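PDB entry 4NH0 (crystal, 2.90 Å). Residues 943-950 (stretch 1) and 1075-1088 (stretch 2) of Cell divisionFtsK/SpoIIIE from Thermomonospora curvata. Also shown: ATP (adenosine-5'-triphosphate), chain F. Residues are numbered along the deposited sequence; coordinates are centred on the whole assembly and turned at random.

Stretch 1 (943-950) HFLVFGDT
Stretch 2 1075-1088: IIARSMGGAGRALY

Two neighbouring strands, 944-947 and 1075-1078, run parallel, their axes 11° apart in direction and 5.0 Å apart at closest approach. The register pairs Phe944 with Ile1075, Leu945 with Ile1076, Val946 with Ala1077 and Phe947 with Arg1078, with CA-CA distances of 5.0 to 5.2 Å and extended phi/psi (Val946 -139/129, Ala1077 -120/134).

As parallel geometry requires, the bonds alternate between strands. Ile1076 N donates to Phe944 O (3.1 Å, 164°), Val946 N to Ile1076 O (3.0 Å, 149°), and Arg1078 N to Val946 O (3.0 Å, 165°). The ladder then loosens: Gly948 N to Arg1078 O is weak (3.3 Å, 139°), and Gly948 O lies 3.2 Å from Met1080 N at too poor an angle to bond. The four acceptor carbonyls also receive CA-H...O contacts, such as Ala1077 CA to Val946 O at 3.5 Å.

Side chains of paired residues share a face. On one, Phe944 (chi1 t) sets its ring edge against Ile1075, CD2 to CG2 4.2 Å, and Val946 CG1 (chi1 p) meets Ala1077 CB at 3.8 Å. On the other, Leu945 (t, p) brings CD1 to 3.7 Å from Ile1076 CB (chi1 m, chi2 t). Phe947 (chi1 m, chi2 -88°) reaches beyond its partner: CE1 is 3.9 Å from Arg1078 CD, CD1 3.7 Å from Ala1083 CB, and CZ 4.2 Å from Leu1087 CD1, a largely apolar setting for the ring.

Arg1078, with chi1 to chi3 all t and chi4 -69°, turns its guanidinium to its own stretch. NH1 and NH2 both donate to Gly1081 O (3.1 and 3.2 Å); NH1 also bonds weakly to Ser1079 O (2.8 Å, 123°). A type II turn spans Met1080 to Ala1083, where Ala1083 N donates to Met1080 O (3.2 Å) and Gly1082 adopts positive phi (67/20).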

# COMPACT_ATOMS: atom_id res chain seq x y z
N HIS A 943 36.35 -34.35 18.33
CA HIS A 943 35.18 -35.22 18.33
C HIS A 943 34.00 -34.66 17.53
O HIS A 943 33.98 -33.49 17.17
CB HIS A 943 34.73 -35.49 19.77
CG HIS A 943 35.83 -35.95 20.67
ND1 HIS A 943 36.37 -37.22 20.60
CD2 HIS A 943 36.50 -35.31 21.65
CE1 HIS A 943 37.32 -37.34 21.51
NE2 HIS A 943 37.42 -36.20 22.16
N PHE A 944 33.03 -35.53 17.25
CA PHE A 944 31.80 -35.13 16.58
C PHE A 944 30.65 -36.05 16.99
O PHE A 944 30.84 -37.25 17.18
CB PHE A 944 31.98 -35.16 15.06
CG PHE A 944 30.73 -34.82 14.29
CD1 PHE A 944 30.31 -33.51 14.19
CD2 PHE A 944 29.98 -35.81 13.69
CE1 PHE A 944 29.16 -33.19 13.49
CE2 PHE A 944 28.83 -35.50 12.99
CZ PHE A 944 28.42 -34.19 12.89
N LEU A 945 29.46 -35.47 17.11
CA LEU A 945 28.29 -36.21 17.59
C LEU A 945 27.03 -35.82 16.83
O LEU A 945 26.80 -34.64 16.57
CB LEU A 945 28.11 -35.97 19.09
CG LEU A 945 26.93 -36.63 19.80
CD1 LEU A 945 27.00 -38.14 19.65
CD2 LEU A 945 26.92 -36.24 21.26
N VAL A 946 26.21 -36.80 16.47
CA VAL A 946 24.99 -36.52 15.71
C VAL A 946 23.78 -37.33 16.19
O VAL A 946 23.85 -38.55 16.34
CB VAL A 946 25.22 -36.79 14.20
CG1 VAL A 946 25.88 -38.14 13.98
CG2 VAL A 946 23.91 -36.69 13.43
N PHE A 947 22.68 -36.63 16.44
CA PHE A 947 21.42 -37.26 16.83
C PHE A 947 20.42 -37.20 15.68
O PHE A 947 20.47 -36.29 14.85
CB PHE A 947 20.82 -36.58 18.06
CG PHE A 947 21.69 -36.68 19.29
CD1 PHE A 947 21.58 -37.76 20.15
CD2 PHE A 947 22.59 -35.68 19.59
CE1 PHE A 947 22.36 -37.84 21.28
CE2 PHE A 947 23.38 -35.76 20.72
CZ PHE A 947 23.26 -36.84 21.57
N GLY A 948 19.50 -38.16 15.64
CA GLY A 948 18.48 -38.18 14.61
C GLY A 948 17.60 -39.42 14.67
O GLY A 948 18.06 -40.50 15.04
N ASP A 949 16.33 -39.26 14.31
CA ASP A 949 15.38 -40.37 14.36
C ASP A 949 15.67 -41.42 13.29
O ASP A 949 16.65 -41.32 12.56
CB ASP A 949 13.94 -39.85 14.23
CG ASP A 949 13.75 -38.95 13.02
OD1 ASP A 949 14.25 -39.28 11.92
OD2 ASP A 949 13.09 -37.90 13.17
N THR A 950 14.80 -42.42 13.21
CA THR A 950 14.97 -43.51 12.25
C THR A 950 14.85 -43.00 10.82
O THR A 950 13.92 -42.25 10.50
CB THR A 950 13.95 -44.63 12.48
OG1 THR A 950 12.63 -44.08 12.46
CG2 THR A 950 14.19 -45.30 13.82
N ILE A 1075 33.64 -40.34 16.66
CA ILE A 1075 32.58 -39.97 15.73
C ILE A 1075 31.37 -40.86 15.98
O ILE A 1075 31.37 -42.04 15.63
CB ILE A 1075 33.03 -40.10 14.27
CG1 ILE A 1075 34.37 -39.39 14.06
CG2 ILE A 1075 31.98 -39.54 13.33
CD1 ILE A 1075 34.91 -39.48 12.66
N ILE A 1076 30.34 -40.29 16.60
CA ILE A 1076 29.23 -41.07 17.13
C ILE A 1076 27.88 -40.66 16.55
O ILE A 1076 27.58 -39.47 16.43
CB ILE A 1076 29.18 -40.95 18.67
CG1 ILE A 1076 30.49 -41.42 19.29
CG2 ILE A 1076 28.02 -41.75 19.23
CD1 ILE A 1076 30.54 -41.27 20.79
N ALA A 1077 27.07 -41.65 16.20
CA ALA A 1077 25.69 -41.42 15.79
C ALA A 1077 24.73 -42.16 16.72
O ALA A 1077 24.94 -43.34 17.02
CB ALA A 1077 25.47 -41.86 14.36
N ARG A 1078 23.69 -41.48 17.17
CA ARG A 1078 22.72 -42.09 18.07
C ARG A 1078 21.29 -41.80 17.63
O ARG A 1078 21.01 -40.72 17.10
CB ARG A 1078 22.93 -41.61 19.50
CG ARG A 1078 22.13 -42.38 20.53
CD ARG A 1078 22.19 -41.73 21.91
NE ARG A 1078 21.42 -42.49 22.88
CZ ARG A 1078 20.09 -42.58 22.87
NH1 ARG A 1078 19.39 -41.95 21.94
NH2 ARG A 1078 19.46 -43.29 23.80
N SER A 1079 20.39 -42.75 17.85
CA SER A 1079 18.98 -42.57 17.54
C SER A 1079 18.37 -41.47 18.40
O SER A 1079 18.99 -40.98 19.33
CB SER A 1079 18.21 -43.87 17.72
OG SER A 1079 16.84 -43.70 17.41
N MET A 1080 17.13 -41.10 18.08
CA MET A 1080 16.47 -40.00 18.75
C MET A 1080 15.84 -40.42 20.08
O MET A 1080 15.80 -39.64 21.03
CB MET A 1080 15.40 -39.39 17.84
CG MET A 1080 14.88 -38.07 18.33
SD MET A 1080 16.23 -36.90 18.57
CE MET A 1080 15.42 -35.69 19.60
N GLY A 1081 15.36 -41.66 20.13
CA GLY A 1081 14.67 -42.16 21.30
C GLY A 1081 15.50 -42.17 22.57
O GLY A 1081 16.53 -42.83 22.64
N GLY A 1082 15.03 -41.44 23.58
CA GLY A 1082 15.69 -41.41 24.87
C GLY A 1082 17.05 -40.75 24.83
O GLY A 1082 17.88 -40.96 25.73
N ALA A 1083 17.30 -39.95 23.80
CA ALA A 1083 18.57 -39.27 23.65
C ALA A 1083 18.77 -38.23 24.74
O ALA A 1083 19.88 -38.06 25.25
CB ALA A 1083 18.66 -38.61 22.28
N GLY A 1084 17.69 -37.55 25.11
CA GLY A 1084 17.74 -36.50 26.12
C GLY A 1084 18.27 -36.98 27.46
O GLY A 1084 19.00 -36.26 28.14
N ARG A 1085 17.90 -38.20 27.83
CA ARG A 1085 18.35 -38.78 29.09
C ARG A 1085 19.74 -39.39 28.93
O ARG A 1085 20.43 -39.66 29.91
CB ARG A 1085 17.35 -39.82 29.58
CG ARG A 1085 17.53 -40.24 31.04
CD ARG A 1085 16.41 -41.18 31.46
NE ARG A 1085 16.72 -41.90 32.69
CZ ARG A 1085 16.23 -41.59 33.89
NH1 ARG A 1085 15.40 -40.58 34.02
NH2 ARG A 1085 16.57 -42.31 34.95
N ALA A 1086 20.14 -39.61 27.68
CA ALA A 1086 21.45 -40.17 27.37
C ALA A 1086 22.53 -39.09 27.43
O ALA A 1086 23.72 -39.38 27.31
CB ALA A 1086 21.44 -40.84 26.01
N LEU A 1087 22.10 -37.84 27.62
CA LEU A 1087 23.02 -36.71 27.73
C LEU A 1087 23.85 -36.78 29.01
O LEU A 1087 24.79 -36.00 29.19
CB LEU A 1087 22.25 -35.39 27.69
CG LEU A 1087 22.21 -34.62 26.37
CD1 LEU A 1087 21.73 -35.50 25.24
CD2 LEU A 1087 21.32 -33.39 26.50
N TYR A 1088 23.50 -37.71 29.90
CA TYR A 1088 24.16 -37.81 31.20
C TYR A 1088 25.08 -39.02 31.26
O TYR A 1088 25.73 -39.26 32.28
CB TYR A 1088 23.11 -37.88 32.31
CG TYR A 1088 22.17 -36.70 32.32
CD1 TYR A 1088 22.59 -35.45 32.75
CD2 TYR A 1088 20.85 -36.83 31.90
CE1 TYR A 1088 21.74 -34.37 32.76
CE2 TYR A 1088 19.99 -35.75 31.91
CZ TYR A 1088 20.44 -34.52 32.34
OH TYR A 1088 19.58 -33.45 32.36
PG ATP F . 18.36 -46.15 10.29
O1G ATP F . 18.64 -47.01 9.08
O2G ATP F . 16.96 -46.29 10.85
O3G ATP F . 19.45 -46.17 11.33
PB ATP F . 19.73 -44.09 9.00
O1B ATP F . 20.70 -45.22 8.80
O2B ATP F . 20.15 -42.85 9.73
O3B ATP F . 18.40 -44.65 9.71
PA ATP F . 20.18 -43.70 6.29
O1A ATP F . 21.31 -42.72 6.49
O2A ATP F . 20.50 -45.16 6.04
O3A ATP F . 19.20 -43.60 7.56
O5' ATP F . 19.25 -43.17 5.09
C5' ATP F . 17.90 -43.59 4.98
C4' ATP F . 17.29 -42.90 3.77
O4' ATP F . 17.51 -41.49 3.88
C3' ATP F . 17.95 -43.36 2.48
O3' ATP F . 16.99 -44.03 1.66
C2' ATP F . 18.44 -42.11 1.79
O2' ATP F . 17.83 -42.01 0.49
C1' ATP F . 18.00 -40.94 2.66
N9 ATP F . 19.16 -40.06 2.94
C8 ATP F . 20.21 -40.37 3.71
N7 ATP F . 21.10 -39.34 3.77
C5 ATP F . 20.61 -38.34 3.01
C6 ATP F . 21.04 -36.98 2.64
N6 ATP F . 22.20 -36.46 3.10
N1 ATP F . 20.23 -36.26 1.83
C2 ATP F . 19.07 -36.76 1.37
N3 ATP F . 18.62 -37.99 1.67
C4 ATP F . 19.33 -38.82 2.47